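PDB 3VA7: KLLA0E08119p from Kluyveromyces lactis, which probably carboxylates urea to urea-1-carboxylate with ATP, hydrogencarbonate and biotin, this chain being the urea carboxylase part of a longer enzyme that probably also hydrolyses allophanate. Local coordinates for residues A[991-996]-A[1038-1043]; A[937-942]-A[1022-1027]. All coordinates share one frame; numbering follows the deposited sequence.

Contact 1 (A[991-996]-A[1038-1043]). With URE (urea), chain C; BTI (5-(hexahydro-2-oxo-1H-thieno[3,4-D]imidazol-6-yl)pentanal), chain B.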
loop_
_atom_site.group_PDB
_atom_site.type_symbol
_atom_site.label_atom_id
_atom_site.label_comp_id
_atom_site.label_asym_id
_atom_site.label_seq_id
_atom_site.Cartn_x
_atom_site.Cartn_y
_atom_site.Cartn_z
ATOM N N ASP A 991 2.993 -2.865 18.160
ATOM C CA ASP A 991 4.331 -3.356 18.585
ATOM C C ASP A 991 4.875 -4.372 17.549
ATOM O O ASP A 991 4.810 -5.580 17.766
ATOM C CB ASP A 991 4.170 -4.071 19.895
ATOM C CG ASP A 991 5.399 -3.973 20.767
ATOM O OD1 ASP A 991 6.532 -3.763 20.234
ATOM O OD2 ASP A 991 5.217 -4.123 22.006
ATOM N N VAL A 992 5.345 -3.916 16.400
ATOM C CA VAL A 992 5.568 -2.499 16.105
ATOM C C VAL A 992 4.962 -2.354 14.701
ATOM O O VAL A 992 5.121 -3.249 13.848
ATOM C CB VAL A 992 7.078 -2.300 16.278
ATOM C CG1 VAL A 992 7.898 -2.598 15.050
ATOM C CG2 VAL A 992 7.451 -1.123 17.043
ATOM N N PHE A 993 4.131 -1.326 14.518
ATOM C CA PHE A 993 3.482 -0.961 13.220
ATOM C C PHE A 993 2.261 -1.724 12.901
ATOM O O PHE A 993 2.145 -2.890 13.212
ATOM C CB PHE A 993 4.433 -1.027 11.991
ATOM C CG PHE A 993 5.675 -0.192 12.164
ATOM C CD1 PHE A 993 6.865 -0.775 12.574
ATOM C CD2 PHE A 993 5.623 1.217 11.993
ATOM C CE1 PHE A 993 7.994 0.011 12.792
ATOM C CE2 PHE A 993 6.735 2.010 12.206
ATOM C CZ PHE A 993 7.934 1.415 12.602
ATOM N N LEU A 994 1.403 -1.044 12.163
ATOM C CA LEU A 994 0.146 -1.539 11.636
ATOM C C LEU A 994 -0.537 -2.612 12.501
ATOM O O LEU A 994 -0.715 -3.745 12.103
ATOM C CB LEU A 994 0.335 -1.940 10.188
ATOM C CG LEU A 994 1.187 -0.943 9.365
ATOM C CD1 LEU A 994 1.425 -1.529 7.959
ATOM C CD2 LEU A 994 0.641 0.460 9.253
ATOM N N GLY A 995 -0.906 -2.229 13.711
ATOM C CA GLY A 995 -1.675 -3.115 14.576
ATOM C C GLY A 995 -0.987 -4.394 15.056
ATOM O O GLY A 995 -1.667 -5.330 15.570
ATOM N N SER A 996 0.338 -4.421 14.886
ATOM C CA SER A 996 1.179 -5.434 15.447
ATOM C C SER A 996 0.948 -5.532 16.935
ATOM O O SER A 996 1.165 -4.545 17.644
ATOM C CB SER A 996 2.638 -5.077 15.245
ATOM O OG SER A 996 3.010 -5.264 13.900
ATOM N N GLU A 1038 6.020 -5.576 6.374
ATOM C CA GLU A 1038 7.204 -6.052 5.704
ATOM C C GLU A 1038 8.336 -5.003 5.818
ATOM O O GLU A 1038 8.152 -3.859 5.449
ATOM C CB GLU A 1038 6.865 -6.296 4.236
ATOM C CG GLU A 1038 8.060 -6.546 3.312
ATOM C CD GLU A 1038 8.897 -7.765 3.710
ATOM O OE1 GLU A 1038 10.119 -7.645 3.605
ATOM O OE2 GLU A 1038 8.351 -8.829 4.150
ATOM N N GLY A 1039 9.518 -5.409 6.287
ATOM C CA GLY A 1039 10.641 -4.482 6.352
ATOM C C GLY A 1039 10.605 -3.573 7.579
ATOM O O GLY A 1039 10.939 -2.390 7.492
ATOM N N SER A 1040 10.187 -4.090 8.727
ATOM C CA SER A 1040 10.188 -3.235 9.912
ATOM C C SER A 1040 11.319 -3.520 10.878
ATOM O O SER A 1040 11.690 -4.682 11.088
ATOM C CB SER A 1040 8.822 -3.206 10.661
ATOM O OG SER A 1040 8.329 -4.503 10.884
ATOM N N PRO A 1041 11.859 -2.458 11.472
ATOM C CA PRO A 1041 12.869 -2.598 12.533
ATOM C C PRO A 1041 12.205 -3.435 13.589
ATOM O O PRO A 1041 11.004 -3.499 13.615
ATOM C CB PRO A 1041 13.058 -1.163 13.009
ATOM C CG PRO A 1041 12.753 -0.328 11.726
ATOM C CD PRO A 1041 11.559 -1.048 11.167
ATOM N N GLY A 1042 12.951 -4.127 14.417
ATOM C CA GLY A 1042 12.330 -5.056 15.322
ATOM C C GLY A 1042 13.421 -5.449 16.283
ATOM O O GLY A 1042 14.609 -5.416 15.938
ATOM N N GLY A 1043 13.027 -5.847 17.487
ATOM C CA GLY A 1043 13.978 -6.078 18.540
ATOM C C GLY A 1043 13.656 -7.365 19.251
ATOM O O GLY A 1043 14.471 -7.831 20.061
HETATM C C URE C . 9.457 -5.248 18.471
HETATM O O URE C . 8.302 -5.730 18.350
HETATM N N1 URE C . 10.428 -5.534 17.640
HETATM N N2 URE C . 9.868 -4.416 19.439
HETATM C C11 BTI B . 15.604 2.748 12.763
HETATM O O11 BTI B . 16.197 1.633 12.895
HETATM C C10 BTI B . 14.474 3.274 13.698
HETATM C C9 BTI B . 14.109 2.220 14.742
HETATM C C8 BTI B . 13.253 2.701 15.906
HETATM C C7 BTI B . 13.304 1.814 17.167
HETATM C C2 BTI B . 13.085 0.335 16.924
HETATM S S1 BTI B . 11.519 -0.019 16.184
HETATM C C6 BTI B . 11.466 -1.672 16.780
HETATM C C5 BTI B . 12.312 -1.747 18.032
HETATM N N3 BTI B . 11.321 -1.669 19.074
HETATM C C3 BTI B . 11.392 -0.528 19.706
HETATM O O3 BTI B . 10.632 -0.222 20.738
HETATM N N2 BTI B . 12.337 0.251 19.223
HETATM C C4 BTI B . 13.122 -0.458 18.220
HETATM O O HOH W 1 5.786 -4.912 11.826
#
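Phe993 reaches across to Ser1040 and Pro1041 through ring atoms CD1 and CE1. Its CB starts the side chain toward the 1038-1043 loop. CG is anti to the carbonyl carbon (chi1 -55°), which carries the ring out to the second loop. There CD1 comes to 3.7 Å from Ser1040 CB, and the next ring atom, CE1, sits 4.1 Å from Pro1041 CD. Both approaches are oblique to the ring. The ring and the proline side chain cross at about a right angle. Just before it in the chain, Val992 follows a cis peptide bond and puts CG1 3.5 Å from Pro1041 O.

A water supplies the polar link between the loops. It donates to Val992 O at 2.7 Å and also hydrogen-bonds Ser1040 OG at 2.7 Å. A type I' turn from Phe993 to Ser996 shapes the first loop.

Both ligands lie beside this contact. Pro1041 CB is 3.7 Å from S1 of the biotin group, whose pocket also includes Lys1202. Gly1042 and Gly1043 line the urea pocket, and Asp991 OD1 lies 3.2 Å from the urea O. Apolar packing and one bridging water thus join two loops that line the carboxyltransfer site, consistent with their holding urea and biotin close together.

Contact 2 (A[937-942]-A[1022-1027])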
loop_
_atom_site.group_PDB
_atom_site.type_symbol
_atom_site.label_atom_id
_atom_site.label_comp_id
_atom_site.label_asym_id
_atom_site.label_seq_id
_atom_site.Cartn_x
_atom_site.Cartn_y
_atom_site.Cartn_z
ATOM N N SER A 937 12.541 -20.243 6.719
ATOM C CA SER A 937 13.684 -19.629 6.136
ATOM C C SER A 937 13.677 -18.097 6.255
ATOM O O SER A 937 14.734 -17.474 6.368
ATOM C CB SER A 937 13.825 -20.071 4.681
ATOM O OG SER A 937 12.846 -19.483 3.819
ATOM N N LYS A 938 12.512 -17.467 6.206
ATOM C CA LYS A 938 12.532 -16.008 6.162
ATOM C C LYS A 938 12.828 -15.393 7.541
ATOM O O LYS A 938 13.528 -14.377 7.639
ATOM C CB LYS A 938 11.285 -15.464 5.510
ATOM C CG LYS A 938 11.339 -15.698 4.036
ATOM C CD LYS A 938 10.030 -15.465 3.330
ATOM C CE LYS A 938 10.219 -15.466 1.861
ATOM N NZ LYS A 938 8.875 -15.347 1.210
ATOM N N THR A 939 12.337 -16.069 8.576
ATOM C CA THR A 939 12.631 -15.745 9.940
ATOM C C THR A 939 14.125 -15.919 10.216
ATOM O O THR A 939 14.773 -15.014 10.738
ATOM C CB THR A 939 11.902 -16.720 10.888
ATOM O OG1 THR A 939 10.547 -16.909 10.481
ATOM C CG2 THR A 939 11.945 -16.246 12.299
ATOM N N LEU A 940 14.676 -17.103 9.897
ATOM C CA LEU A 940 16.090 -17.324 10.092
ATOM C C LEU A 940 16.897 -16.300 9.272
ATOM O O LEU A 940 17.825 -15.679 9.803
ATOM C CB LEU A 940 16.475 -18.760 9.831
ATOM C CG LEU A 940 15.905 -19.867 10.755
ATOM C CD1 LEU A 940 16.185 -21.274 10.239
ATOM C CD2 LEU A 940 16.409 -19.740 12.170
ATOM N N ASP A 941 16.499 -16.026 8.035
ATOM C CA ASP A 941 17.317 -15.097 7.254
ATOM C C ASP A 941 17.364 -13.706 7.886
ATOM O O ASP A 941 18.275 -12.907 7.563
ATOM C CB ASP A 941 16.873 -14.998 5.800
ATOM C CG ASP A 941 17.988 -14.504 4.889
ATOM O OD1 ASP A 941 19.158 -14.975 4.987
ATOM O OD2 ASP A 941 17.737 -13.650 4.037
ATOM N N CYS A 942 16.374 -13.405 8.764
ATOM C CA CYS A 942 16.259 -12.056 9.344
ATOM C C CYS A 942 17.360 -11.955 10.353
ATOM O O CYS A 942 17.996 -10.936 10.460
ATOM C CB CYS A 942 14.909 -11.810 10.034
ATOM S SG CYS A 942 13.498 -11.403 8.988
ATOM N N ARG A 1022 7.610 -9.708 7.028
ATOM C CA ARG A 1022 6.159 -9.670 7.321
ATOM C C ARG A 1022 5.644 -10.993 7.892
ATOM O O ARG A 1022 5.886 -12.065 7.337
ATOM C CB ARG A 1022 5.441 -9.333 6.010
ATOM C CG ARG A 1022 3.916 -9.417 5.961
ATOM C CD ARG A 1022 3.380 -8.459 4.925
ATOM N NE ARG A 1022 2.266 -8.989 4.112
ATOM C CZ ARG A 1022 2.378 -9.949 3.205
ATOM N NH1 ARG A 1022 3.550 -10.518 3.013
ATOM N NH2 ARG A 1022 1.339 -10.348 2.491
ATOM N N GLY A 1023 4.945 -10.924 9.013
ATOM C CA GLY A 1023 4.344 -12.103 9.637
ATOM C C GLY A 1023 5.232 -12.827 10.631
ATOM O O GLY A 1023 4.764 -13.732 11.328
ATOM N N VAL A 1024 6.503 -12.435 10.714
ATOM C CA VAL A 1024 7.418 -13.009 11.726
ATOM C C VAL A 1024 6.842 -12.902 13.152
ATOM O O VAL A 1024 6.278 -11.869 13.522
ATOM C CB VAL A 1024 8.793 -12.355 11.638
ATOM C CG1 VAL A 1024 9.609 -12.626 12.863
ATOM C CG2 VAL A 1024 9.541 -12.856 10.375
ATOM N N VAL A 1025 6.926 -13.975 13.929
ATOM C CA VAL A 1025 6.484 -13.954 15.288
ATOM C C VAL A 1025 7.673 -13.785 16.217
ATOM O O VAL A 1025 8.740 -14.474 16.041
ATOM C CB VAL A 1025 5.745 -15.247 15.598
ATOM C CG1 VAL A 1025 5.503 -15.456 17.117
ATOM C CG2 VAL A 1025 4.414 -15.311 14.775
ATOM N N GLY A 1026 7.539 -12.882 17.195
ATOM C CA GLY A 1026 8.616 -12.652 18.102
ATOM C C GLY A 1026 8.327 -12.863 19.577
ATOM O O GLY A 1026 7.146 -12.922 20.012
ATOM N N ILE A 1027 9.420 -12.970 20.353
ATOM C CA ILE A 1027 9.328 -13.087 21.789
ATOM C C ILE A 1027 10.323 -12.137 22.358
ATOM O O ILE A 1027 11.514 -12.215 22.087
ATOM C CB ILE A 1027 9.512 -14.528 22.327
ATOM C CG1 ILE A 1027 8.557 -15.492 21.620
ATOM C CG2 ILE A 1027 9.294 -14.602 23.834
ATOM C CD1 ILE A 1027 7.165 -15.616 22.268
#
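Val1024 meets the helix through a single methyl, CG2. Its CB points toward the helix, and CG1 is anti to the backbone N (chi1 164°), while CG2 is anti to the carbonyl carbon. CG2 lies 4.2 Å from Thr939 OG1 and 4.4 Å from Cys942 SG. It therefore meets side chains from positions three apart on the helix, about one turn. No hydrogen bond crosses between the two segments, so the contact is van der Waals packing.

Thr939 is the nearest to Val1024 in the backbone, with 6.2 Å between their CA atoms. The side chains of these two cross obliquely. Cys942 points its CB toward the strand and adds its sulfur to the apolar surface. Leu1046 of the neighbouring strand 1045-1049 touches all three side chains and extends the same layer. Cys942 also packs on Tyr1019 and Ala1021 in the loop ahead of the strand. Near the start of the helix, Asp936 OD2 accepts a hydrogen bond from Lys938 N and a weak one from Thr939 N.

This is helix-on-sheet packing. The first turns of helix 937-949 lie against strand 1024-1028 of a mixed sheet in the region of carboxyltransferase subdomains C and D.

Both contacts are buried and belong to the carboxyltransferase C and D region, with centres 12 Å apart. Their segments alternate along the chain. Contact 1 joins two loops at the ligands, each leading into a strand of the mixed sheet. Contact 2 sets a helix against another strand of that sheet, with the Val1024 side chain about 9 Å from the urea. The chemistry follows the place: contact 1 mixes apolar packing with a water bridge and ligand-facing groups, whereas contact 2 is side-chain packing with no hydrogen bond between its segments. They touch directly at one edge, where Arg1022 N probably hydrogen-bonds Glu1038 OE2 at 3.1 Å. Arg1022 also forms a salt bridge with Asp1094.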